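Galectin (Danio rerio, PDB 6E20) binds galactoside-containing glycans as a lectin of the galectin family and probably acts in innate immunity, including recognition of a viral envelope glycoprotein. Local coordinates at residues B[6-11]-B[116-121]; B[11-16]-B[91-96]; B[16-21]-B[86-91]; B[20-25]-B[127-132]. All coordinates share one frame; numbering follows the deposited sequence.

Contact 1. Residues B[6-11]-B[116-121]; sequences IQNMSF and KYKYMY
The amide of Asn-8 is the flat group met across this contact. Lys-118 CE sits almost equally far from its CG, OD1 and ND2, at 3.7 Å from OD1. The rings of Phe-11 and Tyr-117 leave one hydrogen-bonded pair but do not stack on each other. Phe-11 turns its ring to Phe-91, while Tyr-117 meets His-36 and bonds through OH to Asn-110.

Lys-118 CG, anti to its carbonyl carbon (chi1 -67°), comes within 3.2 Å of Ser-10 OG. On the buried side, Met-120 bends at chi3, and CE rests 3.9 Å from Ile-6 CG2. The methyl also touches Met-9 CB, and Met-120 packs on Val-131 and Ile-133.

Ile-6 and Met-120 exchange two backbone bonds. Asn-8 N gives a nearly straight bond of 2.8 Å to Lys-118 O. Beyond Asn-8 the chain turns a corner, and two waters fill in: one accepts from Met-9 N, and another sits between Met-9 O and Tyr-117 O. Pairing resumes with Phe-11 and Tyr-117, two residues out of register. Ile-6 and Gln-7 also pair with a strand of the second subunit. The two-residue shift is a beta bulge in one sheet of the galectin beta sandwich, next to the dimer interface.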
loop_
_atom_site.group_PDB
_atom_site.type_symbol
_atom_site.label_atom_id
_atom_site.label_comp_id
_atom_site.label_asym_id
_atom_site.label_seq_id
_atom_site.Cartn_x
_atom_site.Cartn_y
_atom_site.Cartn_z
ATOM N N ILE B 6 4.318 4.005 -3.463
ATOM C CA ILE B 6 4.573 3.121 -2.296
ATOM C C ILE B 6 6.070 2.837 -2.252
ATOM O O ILE B 6 6.562 2.223 -3.225
ATOM C CB ILE B 6 3.730 1.843 -2.389
ATOM C CG1 ILE B 6 2.251 2.228 -2.499
ATOM C CG2 ILE B 6 4.041 0.897 -1.233
ATOM C CD1 ILE B 6 1.296 1.103 -2.459
ATOM N N GLN B 7 6.736 3.255 -1.170
ATOM C CA GLN B 7 8.192 3.033 -0.979
ATOM C C GLN B 7 8.435 2.111 0.211
ATOM O O GLN B 7 7.872 2.367 1.300
ATOM C CB GLN B 7 8.916 4.359 -0.813
ATOM C CG GLN B 7 8.893 5.183 -2.084
ATOM C CD GLN B 7 9.363 6.589 -1.818
ATOM O OE1 GLN B 7 8.687 7.365 -1.140
ATOM N NE2 GLN B 7 10.535 6.909 -2.348
ATOM N N ASN B 8 9.282 1.101 0.001
ATOM C CA ASN B 8 9.900 0.262 1.055
ATOM C C ASN B 8 8.936 -0.823 1.513
ATOM O O ASN B 8 9.235 -1.458 2.539
ATOM C CB ASN B 8 10.448 1.084 2.224
ATOM C CG ASN B 8 11.904 1.407 1.994
ATOM O OD1 ASN B 8 12.264 1.859 0.914
ATOM N ND2 ASN B 8 12.752 1.116 2.971
ATOM N N MET B 9 7.860 -1.063 0.769
ATOM C CA MET B 9 7.024 -2.282 0.932
ATOM C C MET B 9 7.634 -3.399 0.068
ATOM O O MET B 9 7.281 -3.514 -1.086
ATOM C CB MET B 9 5.580 -1.992 0.520
ATOM C CG MET B 9 4.591 -3.007 1.036
ATOM S SD MET B 9 2.886 -2.587 0.616
ATOM C CE MET B 9 2.056 -4.056 1.215
ATOM N N SER B 10 8.587 -4.151 0.607
ATOM C CA SER B 10 9.472 -5.062 -0.169
ATOM C C SER B 10 8.671 -6.173 -0.869
ATOM O O SER B 10 7.910 -6.865 -0.237
ATOM C CB SER B 10 10.564 -5.596 0.707
ATOM O OG SER B 10 11.465 -4.533 1.009
ATOM N N PHE B 11 8.860 -6.308 -2.168
ATOM C CA PHE B 11 8.283 -7.384 -3.011
ATOM C C PHE B 11 9.436 -8.266 -3.495
ATOM O O PHE B 11 10.261 -7.805 -4.321
ATOM C CB PHE B 11 7.516 -6.755 -4.175
ATOM C CG PHE B 11 6.831 -7.714 -5.112
ATOM C CD1 PHE B 11 6.251 -8.886 -4.652
ATOM C CD2 PHE B 11 6.723 -7.397 -6.463
ATOM C CE1 PHE B 11 5.601 -9.742 -5.529
ATOM C CE2 PHE B 11 6.078 -8.252 -7.340
ATOM C CZ PHE B 11 5.507 -9.415 -6.864
ATOM N N LYS B 116 14.490 -8.462 -5.370
ATOM C CA LYS B 116 13.720 -7.588 -4.448
ATOM C C LYS B 116 13.536 -6.198 -5.052
ATOM O O LYS B 116 14.522 -5.617 -5.478
ATOM C CB LYS B 116 14.450 -7.489 -3.108
ATOM C CG LYS B 116 13.656 -6.854 -1.975
ATOM C CD LYS B 116 14.360 -6.965 -0.634
ATOM C CE LYS B 116 15.621 -6.124 -0.553
ATOM N NZ LYS B 116 16.434 -6.492 0.628
ATOM N N TYR B 117 12.303 -5.685 -5.004
ATOM C CA TYR B 117 11.893 -4.345 -5.500
ATOM C C TYR B 117 11.146 -3.598 -4.383
ATOM O O TYR B 117 10.202 -4.152 -3.826
ATOM C CB TYR B 117 11.054 -4.533 -6.767
ATOM C CG TYR B 117 11.845 -5.106 -7.915
ATOM C CD1 TYR B 117 12.916 -4.399 -8.428
ATOM C CD2 TYR B 117 11.556 -6.345 -8.466
ATOM C CE1 TYR B 117 13.666 -4.885 -9.478
ATOM C CE2 TYR B 117 12.293 -6.848 -9.532
ATOM C CZ TYR B 117 13.360 -6.117 -10.032
ATOM O OH TYR B 117 14.146 -6.580 -11.053
ATOM N N LYS B 118 11.581 -2.375 -4.067
ATOM C CA LYS B 118 11.063 -1.563 -2.932
ATOM C C LYS B 118 10.432 -0.256 -3.452
ATOM O O LYS B 118 10.068 0.614 -2.609
ATOM C CB LYS B 118 12.198 -1.355 -1.929
ATOM C CG LYS B 118 12.628 -2.648 -1.242
ATOM C CD LYS B 118 13.933 -2.571 -0.471
ATOM C CE LYS B 118 14.067 -1.333 0.384
ATOM N NZ LYS B 118 15.266 -1.416 1.254
ATOM N N TYR B 119 10.227 -0.155 -4.767
ATOM C CA TYR B 119 9.560 0.999 -5.420
ATOM C C TYR B 119 8.313 0.524 -6.182
ATOM O O TYR B 119 8.416 -0.339 -7.062
ATOM C CB TYR B 119 10.584 1.732 -6.291
ATOM C CG TYR B 119 9.998 2.885 -7.052
ATOM C CD1 TYR B 119 9.915 4.155 -6.513
ATOM C CD2 TYR B 119 9.468 2.673 -8.304
ATOM C CE1 TYR B 119 9.344 5.197 -7.226
ATOM C CE2 TYR B 119 8.905 3.703 -9.029
ATOM C CZ TYR B 119 8.840 4.969 -8.489
ATOM O OH TYR B 119 8.274 5.944 -9.258
ATOM N N MET B 120 7.133 1.043 -5.836
ATOM C CA MET B 120 5.877 0.780 -6.599
ATOM C C MET B 120 5.182 2.119 -6.870
ATOM O O MET B 120 5.026 2.945 -5.955
ATOM C CB MET B 120 4.910 -0.160 -5.873
ATOM C CG MET B 120 5.415 -1.573 -5.755
ATOM S SD MET B 120 4.160 -2.691 -5.071
ATOM C CE MET B 120 4.288 -2.354 -3.316
ATOM N N TYR B 121 4.801 2.328 -8.117
ATOM C CA TYR B 121 4.175 3.586 -8.569
ATOM C C TYR B 121 3.007 3.243 -9.486
ATOM O O TYR B 121 3.189 2.534 -10.472
ATOM C CB TYR B 121 5.252 4.456 -9.214
ATOM C CG TYR B 121 4.705 5.733 -9.785
ATOM C CD1 TYR B 121 3.833 6.506 -9.053
ATOM C CD2 TYR B 121 5.039 6.161 -11.054
ATOM C CE1 TYR B 121 3.316 7.679 -9.554
ATOM C CE2 TYR B 121 4.526 7.336 -11.572
ATOM C CZ TYR B 121 3.658 8.098 -10.817
HETATM O O HOH W 1 7.322 -0.189 -2.153
HETATM O O HOH W 2 11.716 2.612 -2.235
HETATM O O HOH W 3 7.770 -2.818 -3.497
#

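Contact 2. Residues B[11-16]-B[91-96]; sequences FKVGQT and FTNEEF
A type II beta turn from Lys-12 to Gln-15 packs here against the end of strand 85-91, at the rim of the galectin beta sandwich. Its centre is an edge-to-face pair of Phe-11 and Phe-91. The ring centroids are 4.8 Å apart and the planes meet at 55°. Phe-91 CE1 stands over the centre of the Phe-11 ring, 3.7 Å above its plane.

Phe-91 CG lies between its backbone N and carbonyl carbon (chi1 79°). The ring lies against the backbone of Lys-12 and Val-13. Val-13 CG2 covers one of its faces in a CH-pi contact, 4.0 Å from the centroid and shifted toward the rim. At the ring edge Phe-91 CZ is 3.5 Å from Phe-11 O. Phe-91 CE1 also comes within 3.3 Å of Lys-12 C, so the fit is tight.

Polar links are few. Gly-14 N makes a weak bond to Phe-91 O, and Phe-91 N is buried without a partner. Gln-15 OE1 steadies the turn by accepting from Lys-12 N at 2.8 Å. In the facing loop, Thr-92 OG1 accepts from Glu-95 N at 3.1 Å, an ST motif. This loop carries Glu-94, part of a magnesium site of this protein; no magnesium is bound to this chain.

Around the pair, Phe-11 packs on Ile-89 of strand 85-91 and Ile-133 of strand 126-133. The Phe-91 ring meets Phe-96 of strand 95-99 nearly parallel.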
loop_
_atom_site.group_PDB
_atom_site.type_symbol
_atom_site.label_atom_id
_atom_site.label_comp_id
_atom_site.label_asym_id
_atom_site.label_seq_id
_atom_site.Cartn_x
_atom_site.Cartn_y
_atom_site.Cartn_z
ATOM N N PHE B 11 8.860 -6.308 -2.168
ATOM C CA PHE B 11 8.283 -7.384 -3.011
ATOM C C PHE B 11 9.436 -8.266 -3.495
ATOM O O PHE B 11 10.261 -7.805 -4.321
ATOM C CB PHE B 11 7.516 -6.755 -4.175
ATOM C CG PHE B 11 6.831 -7.714 -5.112
ATOM C CD1 PHE B 11 6.251 -8.886 -4.652
ATOM C CD2 PHE B 11 6.723 -7.397 -6.463
ATOM C CE1 PHE B 11 5.601 -9.742 -5.529
ATOM C CE2 PHE B 11 6.078 -8.252 -7.340
ATOM C CZ PHE B 11 5.507 -9.415 -6.864
ATOM N N LYS B 12 9.495 -9.484 -2.963
ATOM C CA LYS B 12 10.634 -10.417 -3.167
ATOM C C LYS B 12 10.189 -11.593 -4.034
ATOM O O LYS B 12 8.985 -11.910 -4.075
ATOM C CB LYS B 12 11.156 -10.922 -1.821
ATOM C CG LYS B 12 11.423 -9.847 -0.768
ATOM C CD LYS B 12 11.761 -10.393 0.622
ATOM C CE LYS B 12 12.776 -11.525 0.610
ATOM N NZ LYS B 12 12.970 -12.131 1.953
ATOM N N VAL B 13 11.163 -12.253 -4.661
ATOM C CA VAL B 13 10.963 -13.534 -5.393
ATOM C C VAL B 13 10.240 -14.514 -4.470
ATOM O O VAL B 13 10.762 -14.738 -3.368
ATOM C CB VAL B 13 12.317 -14.074 -5.895
ATOM C CG1 VAL B 13 12.330 -15.592 -6.057
ATOM C CG2 VAL B 13 12.684 -13.370 -7.187
ATOM N N GLY B 14 9.052 -14.976 -4.867
ATOM C CA GLY B 14 8.281 -16.024 -4.176
ATOM C C GLY B 14 6.988 -15.512 -3.573
ATOM O O GLY B 14 6.155 -16.337 -3.172
ATOM N N GLN B 15 6.821 -14.204 -3.439
ATOM C CA GLN B 15 5.588 -13.635 -2.839
ATOM C C GLN B 15 4.594 -13.347 -3.967
ATOM O O GLN B 15 5.018 -13.238 -5.120
ATOM C CB GLN B 15 5.902 -12.349 -2.072
ATOM C CG GLN B 15 7.046 -12.479 -1.078
ATOM C CD GLN B 15 7.302 -11.186 -0.347
ATOM O OE1 GLN B 15 7.787 -10.221 -0.920
ATOM N NE2 GLN B 15 7.003 -11.174 0.934
ATOM N N THR B 16 3.308 -13.242 -3.650
ATOM C CA THR B 16 2.307 -12.703 -4.601
ATOM C C THR B 16 2.007 -11.269 -4.175
ATOM O O THR B 16 1.855 -11.008 -2.960
ATOM C CB THR B 16 1.044 -13.565 -4.682
ATOM O OG1 THR B 16 1.424 -14.923 -4.454
ATOM C CG2 THR B 16 0.357 -13.455 -6.027
ATOM N N PHE B 91 6.784 -13.202 -9.037
ATOM C CA PHE B 91 8.005 -13.215 -9.880
ATOM C C PHE B 91 9.101 -14.105 -9.329
ATOM O O PHE B 91 9.127 -14.469 -8.140
ATOM C CB PHE B 91 8.553 -11.812 -10.139
ATOM C CG PHE B 91 9.357 -11.180 -9.037
ATOM C CD1 PHE B 91 8.746 -10.785 -7.856
ATOM C CD2 PHE B 91 10.687 -10.854 -9.238
ATOM C CE1 PHE B 91 9.474 -10.132 -6.867
ATOM C CE2 PHE B 91 11.410 -10.193 -8.254
ATOM C CZ PHE B 91 10.803 -9.834 -7.070
ATOM N N THR B 92 9.995 -14.401 -10.261
ATOM C CA THR B 92 11.198 -15.238 -10.117
ATOM C C THR B 92 12.319 -14.372 -10.675
ATOM O O THR B 92 11.982 -13.341 -11.298
ATOM C CB THR B 92 11.001 -16.560 -10.876
ATOM O OG1 THR B 92 10.777 -16.223 -12.249
ATOM C CG2 THR B 92 9.829 -17.376 -10.373
ATOM N N ASN B 93 13.574 -14.790 -10.524
ATOM C CA ASN B 93 14.729 -14.118 -11.175
ATOM C C ASN B 93 14.413 -13.940 -12.665
ATOM O O ASN B 93 14.876 -12.946 -13.259
ATOM C CB ASN B 93 16.018 -14.930 -11.034
ATOM C CG ASN B 93 16.474 -15.093 -9.601
ATOM O OD1 ASN B 93 17.596 -14.718 -9.264
ATOM N ND2 ASN B 93 15.631 -15.661 -8.755
ATOM N N GLU B 94 13.685 -14.890 -13.260
ATOM C CA GLU B 94 13.494 -14.973 -14.739
ATOM C C GLU B 94 12.326 -14.075 -15.180
ATOM O O GLU B 94 12.479 -13.376 -16.208
ATOM C CB GLU B 94 13.265 -16.417 -15.192
ATOM C CG GLU B 94 14.442 -17.354 -14.916
ATOM C CD GLU B 94 14.612 -17.766 -13.461
ATOM O OE1 GLU B 94 13.592 -17.894 -12.744
ATOM O OE2 GLU B 94 15.765 -17.946 -13.052
ATOM N N GLU B 95 11.177 -14.098 -14.515
ATOM C CA GLU B 95 10.014 -13.359 -15.101
ATOM C C GLU B 95 8.950 -12.996 -14.066
ATOM O O GLU B 95 8.930 -13.562 -12.956
ATOM C CB GLU B 95 9.428 -14.098 -16.310
ATOM C CG GLU B 95 8.686 -15.359 -15.963
ATOM C CD GLU B 95 7.969 -16.088 -17.093
ATOM O OE1 GLU B 95 7.199 -16.954 -16.739
ATOM O OE2 GLU B 95 8.220 -15.859 -18.310
ATOM N N PHE B 96 8.119 -12.015 -14.432
ATOM C CA PHE B 96 6.872 -11.677 -13.720
ATOM C C PHE B 96 5.741 -12.512 -14.304
ATOM O O PHE B 96 5.634 -12.630 -15.540
ATOM C CB PHE B 96 6.526 -10.199 -13.862
ATOM C CG PHE B 96 7.570 -9.310 -13.267
ATOM C CD1 PHE B 96 8.663 -8.901 -14.026
ATOM C CD2 PHE B 96 7.485 -8.926 -11.938
ATOM C CE1 PHE B 96 9.622 -8.069 -13.481
ATOM C CE2 PHE B 96 8.437 -8.074 -11.404
ATOM C CZ PHE B 96 9.505 -7.658 -12.175
#

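Contact 3. Residues B[16-21]-B[86-91]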
loop_
_atom_site.group_PDB
_atom_site.type_symbol
_atom_site.label_atom_id
_atom_site.label_comp_id
_atom_site.label_asym_id
_atom_site.label_seq_id
_atom_site.Cartn_x
_atom_site.Cartn_y
_atom_site.Cartn_z
ATOM N N THR B 16 3.308 -13.242 -3.650
ATOM C CA THR B 16 2.307 -12.703 -4.601
ATOM C C THR B 16 2.007 -11.269 -4.175
ATOM O O THR B 16 1.855 -11.008 -2.960
ATOM C CB THR B 16 1.044 -13.565 -4.682
ATOM O OG1 THR B 16 1.424 -14.923 -4.454
ATOM C CG2 THR B 16 0.357 -13.455 -6.027
ATOM N N LEU B 17 1.988 -10.371 -5.148
ATOM C CA LEU B 17 1.477 -8.992 -4.995
ATOM C C LEU B 17 0.041 -8.959 -5.532
ATOM O O LEU B 17 -0.136 -9.264 -6.718
ATOM C CB LEU B 17 2.392 -8.072 -5.786
ATOM C CG LEU B 17 1.835 -6.686 -6.072
ATOM C CD1 LEU B 17 1.456 -5.974 -4.782
ATOM C CD2 LEU B 17 2.851 -5.894 -6.870
ATOM N N THR B 18 -0.925 -8.632 -4.676
ATOM C CA THR B 18 -2.363 -8.503 -5.021
ATOM C C THR B 18 -2.692 -7.013 -5.060
ATOM O O THR B 18 -2.435 -6.343 -4.064
ATOM C CB THR B 18 -3.247 -9.324 -4.080
ATOM O OG1 THR B 18 -2.797 -10.684 -4.158
ATOM C CG2 THR B 18 -4.710 -9.276 -4.460
ATOM N N ILE B 19 -3.136 -6.521 -6.215
ATOM C CA ILE B 19 -3.506 -5.088 -6.424
ATOM C C ILE B 19 -5.003 -5.058 -6.660
ATOM O O ILE B 19 -5.461 -5.778 -7.579
ATOM C CB ILE B 19 -2.735 -4.449 -7.597
ATOM C CG1 ILE B 19 -1.221 -4.467 -7.347
ATOM C CG2 ILE B 19 -3.239 -3.028 -7.862
ATOM C CD1 ILE B 19 -0.383 -4.294 -8.587
ATOM N N THR B 20 -5.715 -4.305 -5.825
ATOM C CA THR B 20 -7.167 -4.034 -5.968
ATOM C C THR B 20 -7.336 -2.569 -6.353
ATOM O O THR B 20 -6.783 -1.697 -5.671
ATOM C CB THR B 20 -7.949 -4.338 -4.688
ATOM O OG1 THR B 20 -7.389 -5.550 -4.188
ATOM C CG2 THR B 20 -9.431 -4.493 -4.938
ATOM N N GLY B 21 -8.085 -2.336 -7.413
ATOM C CA GLY B 21 -8.258 -1.005 -7.995
ATOM C C GLY B 21 -9.507 -0.925 -8.827
ATOM O O GLY B 21 -10.148 -1.961 -9.073
ATOM N N GLN B 86 -8.991 -7.059 -9.541
ATOM C CA GLN B 86 -7.914 -7.639 -8.720
ATOM C C GLN B 86 -6.922 -8.311 -9.675
ATOM O O GLN B 86 -7.363 -9.072 -10.558
ATOM C CB GLN B 86 -8.489 -8.560 -7.644
ATOM C CG GLN B 86 -7.583 -8.610 -6.428
ATOM C CD GLN B 86 -8.173 -9.380 -5.270
ATOM O OE1 GLN B 86 -8.113 -10.609 -5.235
ATOM N NE2 GLN B 86 -8.675 -8.650 -4.287
ATOM N N ILE B 87 -5.660 -7.896 -9.571
ATOM C CA ILE B 87 -4.476 -8.405 -10.326
ATOM C C ILE B 87 -3.499 -9.023 -9.320
ATOM O O ILE B 87 -3.303 -8.442 -8.222
ATOM C CB ILE B 87 -3.818 -7.256 -11.104
ATOM C CG1 ILE B 87 -4.756 -6.684 -12.168
ATOM C CG2 ILE B 87 -2.483 -7.665 -11.697
ATOM C CD1 ILE B 87 -4.307 -5.320 -12.682
ATOM N N LYS B 88 -2.921 -10.173 -9.671
ATOM C CA LYS B 88 -1.870 -10.840 -8.870
ATOM C C LYS B 88 -0.608 -10.816 -9.705
ATOM O O LYS B 88 -0.726 -10.951 -10.943
ATOM C CB LYS B 88 -2.259 -12.272 -8.497
ATOM C CG LYS B 88 -3.533 -12.357 -7.680
ATOM C CD LYS B 88 -3.629 -13.605 -6.860
ATOM C CE LYS B 88 -4.658 -13.468 -5.763
ATOM N NZ LYS B 88 -4.843 -14.761 -5.071
ATOM N N ILE B 89 0.521 -10.571 -9.052
ATOM C CA ILE B 89 1.868 -10.602 -9.685
ATOM C C ILE B 89 2.756 -11.469 -8.808
ATOM O O ILE B 89 2.899 -11.149 -7.610
ATOM C CB ILE B 89 2.443 -9.187 -9.888
ATOM C CG1 ILE B 89 1.452 -8.331 -10.679
ATOM C CG2 ILE B 89 3.826 -9.222 -10.549
ATOM C CD1 ILE B 89 1.976 -6.982 -11.041
ATOM N N THR B 90 3.277 -12.537 -9.405
ATOM C CA THR B 90 4.330 -13.409 -8.858
ATOM C C THR B 90 5.613 -13.142 -9.646
ATOM O O THR B 90 5.531 -12.942 -10.868
ATOM C CB THR B 90 3.904 -14.871 -9.027
ATOM O OG1 THR B 90 2.611 -15.008 -8.434
ATOM C CG2 THR B 90 4.879 -15.820 -8.382
ATOM N N PHE B 91 6.784 -13.202 -9.037
ATOM C CA PHE B 91 8.005 -13.215 -9.880
ATOM C C PHE B 91 9.101 -14.105 -9.329
ATOM O O PHE B 91 9.127 -14.469 -8.140
ATOM C CB PHE B 91 8.553 -11.812 -10.139
ATOM C CG PHE B 91 9.357 -11.180 -9.037
ATOM C CD1 PHE B 91 8.746 -10.785 -7.856
ATOM C CD2 PHE B 91 10.687 -10.854 -9.238
ATOM C CE1 PHE B 91 9.474 -10.132 -6.867
ATOM C CE2 PHE B 91 11.410 -10.193 -8.254
ATOM C CZ PHE B 91 10.803 -9.834 -7.070
#
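Gln-86 starts the pairing by lying across Thr-18 and Thr-20. With CG anti to the backbone N (chi1 -152°), its chain runs extended beside Thr-18 CG2, which is 3.5 Å from Gln-86 CG. The amide then reaches Thr-20, where NE2 makes a weak bond of 3.4 Å to OG1.

Ile-87 turns to the other face. It exchanges two backbone bonds with Ile-19, and both side chains reach Ile-32 of the facing sheet.

Lys-88 returns to the threonine face. It runs extended alongside Thr-18, both pointing the same way, with Lys-88 CE 3.7 Å from Thr-18 OG1. Its CB touches Thr-16 CG2 at 3.8 Å. In the backbone, Lys-88 CA approaches Leu-17 O at 3.2 Å in a CA-H...O contact.

Ile-89 is buried again. Its O takes an almost straight bond of 2.7 Å from Leu-17 N (178° at the hydrogen). The return bond, Ile-89 N to Leu-17 O, is more bent (150°). Ile-89 CD1 and Ile-19 CD1 meet at 4.3 Å. Leu-17 and Ile-89 both pack on Ile-34.

Thr-90 ends the set, with OG1 3.6 Å from Thr-16 CG2.

One face thus carries threonines, Gln-86 and Lys-88, while the other is aliphatic. This two-sided antiparallel pair belongs to the five-stranded sheet of the galectin beta sandwich, whose inner face packs on strand 30-34.

Contact 4. Residues B[20-25]-B[127-132]; sequences TGVPKP and RIQGVE
Arg-127 CG lies between its backbone N and carbonyl carbon (chi1 50°), the chain extends to NE, and chi4 (-68°) sets CZ beside Val-22. Val-22 points CG1 anti to its backbone N (chi1 -174°). The setting is a classic beta bulge of an antiparallel pair, where the five-stranded sheet meets the second subunit. The valine methyl CG1 lies over one face of the guanidinium, 3.3 Å above the plane and off centre. Lys-24 CA sits at the guanidinium edge, 3.5 Å from Arg-127 NH1. NH2 has its salt bridge with Asp-82.

Gln-129 and Gly-130 both face Thr-20. Their N atoms reach Thr-20 O from the same side of its carbonyl plane, Gln-129 N at 2.8 Å and Gly-130 N at 2.9 Å. Two donors thus grip one oxygen. Past the bulge, Val-22 and Arg-127 exchange two bonds. Between the bulge and this pair, Gly-21 CA is 3.1 Å from Arg-127 O, where a CB would clash.

Gly-130, Val-131 and Glu-132 pair with a strand of the second subunit. Close to that interface, one water bridges the two strands: it lies 2.7 Å from Thr-20 OG1 and donates to Glu-132 OE1 at 2.8 Å.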
loop_
_atom_site.group_PDB
_atom_site.type_symbol
_atom_site.label_atom_id
_atom_site.label_comp_id
_atom_site.label_asym_id
_atom_site.label_seq_id
_atom_site.Cartn_x
_atom_site.Cartn_y
_atom_site.Cartn_z
ATOM N N THR B 20 -5.715 -4.305 -5.825
ATOM C CA THR B 20 -7.167 -4.034 -5.968
ATOM C C THR B 20 -7.336 -2.569 -6.353
ATOM O O THR B 20 -6.783 -1.697 -5.671
ATOM C CB THR B 20 -7.949 -4.338 -4.688
ATOM O OG1 THR B 20 -7.389 -5.550 -4.188
ATOM C CG2 THR B 20 -9.431 -4.493 -4.938
ATOM N N GLY B 21 -8.085 -2.336 -7.413
ATOM C CA GLY B 21 -8.258 -1.005 -7.995
ATOM C C GLY B 21 -9.507 -0.925 -8.827
ATOM O O GLY B 21 -10.148 -1.961 -9.073
ATOM N N VAL B 22 -9.838 0.300 -9.219
ATOM C CA VAL B 22 -10.957 0.624 -10.146
ATOM C C VAL B 22 -10.431 1.667 -11.113
ATOM O O VAL B 22 -9.979 2.729 -10.666
ATOM C CB VAL B 22 -12.165 1.169 -9.375
ATOM C CG1 VAL B 22 -13.361 1.373 -10.289
ATOM C CG2 VAL B 22 -12.516 0.304 -8.175
ATOM N N PRO B 23 -10.450 1.403 -12.439
ATOM C CA PRO B 23 -10.072 2.429 -13.394
ATOM C C PRO B 23 -11.074 3.575 -13.195
ATOM O O PRO B 23 -12.219 3.288 -12.948
ATOM C CB PRO B 23 -10.171 1.758 -14.769
ATOM C CG PRO B 23 -10.287 0.274 -14.480
ATOM C CD PRO B 23 -10.874 0.157 -13.092
ATOM N N LYS B 24 -10.609 4.816 -13.270
ATOM C CA LYS B 24 -11.499 6.007 -13.237
ATOM C C LYS B 24 -12.549 5.863 -14.332
ATOM O O LYS B 24 -12.297 5.246 -15.367
ATOM C CB LYS B 24 -10.737 7.316 -13.442
ATOM C CG LYS B 24 -9.585 7.570 -12.491
ATOM C CD LYS B 24 -9.991 7.910 -11.099
ATOM C CE LYS B 24 -8.818 8.223 -10.192
ATOM N NZ LYS B 24 -8.231 9.554 -10.471
ATOM N N PRO B 25 -13.757 6.437 -14.152
ATOM C CA PRO B 25 -14.808 6.321 -15.164
ATOM C C PRO B 25 -14.372 6.780 -16.563
ATOM O O PRO B 25 -14.883 6.276 -17.517
ATOM C CB PRO B 25 -15.952 7.206 -14.629
ATOM C CG PRO B 25 -15.707 7.277 -13.133
ATOM C CD PRO B 25 -14.202 7.163 -12.952
ATOM N N ARG B 127 -7.841 4.312 -9.404
ATOM C CA ARG B 127 -7.782 4.437 -7.927
ATOM C C ARG B 127 -7.312 3.093 -7.376
ATOM O O ARG B 127 -7.858 2.040 -7.777
ATOM C CB ARG B 127 -9.091 4.957 -7.321
ATOM C CG ARG B 127 -10.373 4.262 -7.758
ATOM C CD ARG B 127 -11.576 5.063 -7.265
ATOM N NE ARG B 127 -12.871 4.637 -7.791
ATOM C CZ ARG B 127 -13.269 4.764 -9.063
ATOM N NH1 ARG B 127 -12.466 5.285 -9.975
ATOM N NH2 ARG B 127 -14.469 4.351 -9.432
ATOM N N ILE B 128 -6.299 3.141 -6.521
ATOM C CA ILE B 128 -5.735 1.929 -5.874
ATOM C C ILE B 128 -6.359 1.800 -4.490
ATOM O O ILE B 128 -6.161 2.694 -3.651
ATOM C CB ILE B 128 -4.196 1.996 -5.849
ATOM C CG1 ILE B 128 -3.626 2.153 -7.260
ATOM C CG2 ILE B 128 -3.648 0.773 -5.130
ATOM C CD1 ILE B 128 -3.986 1.016 -8.202
ATOM N N GLN B 129 -7.096 0.715 -4.280
ATOM C CA GLN B 129 -7.848 0.429 -3.043
ATOM C C GLN B 129 -7.101 -0.607 -2.202
ATOM O O GLN B 129 -7.426 -0.687 -1.004
ATOM C CB GLN B 129 -9.238 -0.104 -3.387
ATOM C CG GLN B 129 -10.037 0.830 -4.289
ATOM C CD GLN B 129 -11.425 0.289 -4.553
ATOM O OE1 GLN B 129 -11.621 -0.901 -4.838
ATOM N NE2 GLN B 129 -12.407 1.173 -4.466
ATOM N N GLY B 130 -6.212 -1.416 -2.802
ATOM C CA GLY B 130 -5.515 -2.482 -2.059
ATOM C C GLY B 130 -4.174 -2.837 -2.654
ATOM O O GLY B 130 -4.086 -2.999 -3.882
ATOM N N VAL B 131 -3.160 -2.907 -1.798
ATOM C CA VAL B 131 -1.831 -3.498 -2.098
ATOM C C VAL B 131 -1.531 -4.486 -0.977
ATOM O O VAL B 131 -1.450 -4.046 0.198
ATOM C CB VAL B 131 -0.724 -2.444 -2.243
ATOM C CG1 VAL B 131 0.576 -3.073 -2.739
ATOM C CG2 VAL B 131 -1.162 -1.346 -3.188
ATOM N N GLU B 132 -1.440 -5.760 -1.345
ATOM C CA GLU B 132 -1.130 -6.882 -0.428
ATOM C C GLU B 132 0.063 -7.650 -0.992
ATOM O O GLU B 132 0.043 -7.974 -2.198
ATOM C CB GLU B 132 -2.321 -7.827 -0.297
ATOM C CG GLU B 132 -3.554 -7.160 0.270
ATOM C CD GLU B 132 -4.829 -7.971 0.108
ATOM O OE1 GLU B 132 -5.356 -8.007 -1.016
ATOM O OE2 GLU B 132 -5.282 -8.568 1.099
HETATM O O HOH W 4 -5.033 -5.875 -2.868
#

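How the contacts relate
All four contacts are partly buried. Contacts 3 and 4 share strand 16-23 and pair it with its two neighbours in one sheet. Contact 3 is regular and lies nearest the chain centre, with an aliphatic inner face and a polar outer one. Contact 4 is bulged and borders the second subunit. Contact 1 belongs to the other sheet and is also bulged at the dimer. Its Ile-6 and Met-120 meet Val-131 of contact 4 inside the sandwich. Contact 2 lies at the rim, about 22 Å from contact 4 between centres. Its buried part is two phenylalanines, with few backbone bonds. Phe-11 joins contacts 1 and 2, and its ring also touches Leu-17 of contact 3.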